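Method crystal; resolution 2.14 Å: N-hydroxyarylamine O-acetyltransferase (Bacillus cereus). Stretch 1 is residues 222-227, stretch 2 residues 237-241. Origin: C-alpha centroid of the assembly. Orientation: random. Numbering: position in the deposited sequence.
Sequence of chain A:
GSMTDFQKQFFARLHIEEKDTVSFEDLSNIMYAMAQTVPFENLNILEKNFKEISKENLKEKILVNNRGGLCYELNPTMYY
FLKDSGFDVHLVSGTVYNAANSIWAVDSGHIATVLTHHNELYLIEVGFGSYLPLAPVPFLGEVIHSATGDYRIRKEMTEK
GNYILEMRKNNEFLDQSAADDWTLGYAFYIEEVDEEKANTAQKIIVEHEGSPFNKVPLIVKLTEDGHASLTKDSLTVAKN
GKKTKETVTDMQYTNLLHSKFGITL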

# COMPACT_ATOMS: atom_id res chain seq x y z
N LEU A 222 3.47 -8.61 -4.38
CA LEU A 222 4.58 -9.46 -3.98
C LEU A 222 4.15 -10.91 -4.04
O LEU A 222 2.96 -11.24 -3.93
CB LEU A 222 5.08 -9.12 -2.58
CG LEU A 222 5.53 -7.65 -2.54
CD1 LEU A 222 6.20 -7.38 -1.25
CD2 LEU A 222 6.45 -7.28 -3.71
N THR A 223 5.13 -11.76 -4.21
CA THR A 223 4.91 -13.18 -4.22
C THR A 223 5.92 -13.82 -3.29
O THR A 223 6.74 -13.13 -2.69
CB THR A 223 5.09 -13.74 -5.64
OG1 THR A 223 6.42 -13.49 -6.08
CG2 THR A 223 4.10 -13.08 -6.63
N GLU A 224 5.83 -15.14 -3.16
CA GLU A 224 6.77 -15.96 -2.38
C GLU A 224 8.23 -15.62 -2.66
O GLU A 224 9.08 -15.56 -1.77
CB GLU A 224 6.59 -17.44 -2.76
CG GLU A 224 5.91 -18.34 -1.74
CD GLU A 224 5.98 -19.85 -2.12
OE1 GLU A 224 5.27 -20.63 -1.44
OE2 GLU A 224 6.71 -20.25 -3.08
N ASP A 225 8.53 -15.50 -3.94
CA ASP A 225 9.92 -15.49 -4.36
C ASP A 225 10.24 -14.25 -5.16
O ASP A 225 11.24 -14.22 -5.88
CB ASP A 225 10.24 -16.74 -5.19
CG ASP A 225 9.16 -17.06 -6.22
OD1 ASP A 225 8.97 -18.26 -6.53
OD2 ASP A 225 8.50 -16.13 -6.74
N GLY A 226 9.40 -13.22 -5.04
CA GLY A 226 9.65 -11.96 -5.73
C GLY A 226 8.41 -11.06 -5.84
O GLY A 226 7.92 -10.54 -4.83
N HIS A 227 7.95 -10.86 -7.07
CA HIS A 227 6.74 -10.07 -7.34
C HIS A 227 6.23 -10.30 -8.77
O HIS A 227 6.89 -10.93 -9.61
CB HIS A 227 7.01 -8.61 -7.09
CG HIS A 227 7.77 -7.97 -8.20
ND1 HIS A 227 7.15 -7.40 -9.30
CD2 HIS A 227 9.10 -7.84 -8.40
CE1 HIS A 227 8.07 -6.94 -10.12
NE2 HIS A 227 9.26 -7.22 -9.61
N VAL A 237 7.04 -11.00 -14.31
CA VAL A 237 7.23 -11.82 -13.13
C VAL A 237 8.71 -11.85 -12.73
O VAL A 237 9.55 -12.33 -13.49
CB VAL A 237 6.79 -13.26 -13.36
CG1 VAL A 237 7.06 -14.06 -12.13
CG2 VAL A 237 5.32 -13.32 -13.71
N ALA A 238 9.03 -11.36 -11.54
CA ALA A 238 10.38 -11.45 -11.01
C ALA A 238 10.47 -12.50 -9.90
O ALA A 238 9.69 -12.49 -8.94
CB ALA A 238 10.83 -10.12 -10.49
N LYS A 239 11.43 -13.41 -10.05
CA LYS A 239 11.86 -14.31 -8.98
C LYS A 239 13.25 -13.84 -8.59
O LYS A 239 13.64 -12.72 -8.93
CB LYS A 239 11.89 -15.74 -9.47
CG LYS A 239 10.63 -16.14 -10.24
CD LYS A 239 10.73 -17.57 -10.78
CE LYS A 239 10.46 -18.58 -9.68
NZ LYS A 239 8.99 -18.67 -9.35
N ASN A 240 13.98 -14.67 -7.86
CA ASN A 240 15.37 -14.35 -7.50
C ASN A 240 16.36 -14.66 -8.62
O ASN A 240 16.52 -15.81 -9.04
CB ASN A 240 15.80 -15.08 -6.23
CG ASN A 240 17.22 -14.75 -5.83
OD1 ASN A 240 17.47 -13.69 -5.27
ND2 ASN A 240 18.17 -15.65 -6.11
N GLY A 241 17.04 -13.63 -9.07
CA GLY A 241 17.97 -13.75 -10.18
C GLY A 241 17.29 -14.14 -11.49
O GLY A 241 17.94 -14.72 -12.36
O HOH W 1 7.54 -14.38 -8.33

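Which polar interactions hold the two stretches most firmly? At the backbone, H227 and A238 form an antiparallel hydrogen-bonded pair. The amide N of H227 donates to the carbonyl O of A238 at 3.0 Å, and the N of A238 returns a bond to the O of H227 at 2.9 Å. Both are nearly ideal in length and fairly straight, so two residues facing each other satisfy their main-chain polar groups mutually. A salt bridge joins the side chains nearby: K239 NZ donates a hydrogen bond to D225 OD1 at 2.8 Å. The CA-to-CB bond of D225 points toward the second stretch, whereas that of K239 points sideways. The lysine bridges the difference with its length, extending through chi2 in t (177°) and then bending at chi3 and chi4, both p, to bring its ammonium group to the carboxylate.

What does the other carboxylate oxygen of D225 do? It takes part in a water-mediated link. Water 1 donates to D225 OD2 at 2.6 Å and to A238 O at 2.9 Å, and it accepts a hydrogen bond from T223 OG1 at 2.7 Å. One water thus ties a threonine hydroxyl and an aspartate of the first stretch to a backbone carbonyl of the second. The arrangement suits both residue types: the short side chain of T223, with chi1 p, points toward the second stretch and supplies a donor, while the two oxygens of D225 serve the lysine and the water separately. A238 O consequently accepts from both the water and H227 N.

Why is there a glycine at 226? Within the first stretch T223 N donates to G226 O at 3.1 Å, and the backbone of G226 lies very close to the second stretch. Its CA lies 3.3 Å from A238 O in a CA-H...O contact, and a similar contact runs from K239 CA to D225 O at 3.2 Å. A beta carbon on G226 would point toward the second stretch and lie 1.9 Å from A238 O, a plain clash. The backbone angles, with phi 162° and psi -114°, would also press it against the carbonyl O of D225, so glycine fits on both counts.

How do the side chains pack around these bonds? H227 and A238 lie on the same face of the sheet, and the imidazole reaches across to its partner: H227 NE2 is 3.4 Å from A238 CB, with the methyl meeting the ring obliquely. The alanine methyl is small and sits at this close distance from the ring. V237 contributes chiefly through its backbone, its CA lying 3.6 Å from H227 O, since its CA-to-CB bond points away. In all, 282 Å² is buried, counting both sides, with D225, A238, H227 and K239 supplying most of it. The contact is therefore modest in area but well provided with directed polar bonds.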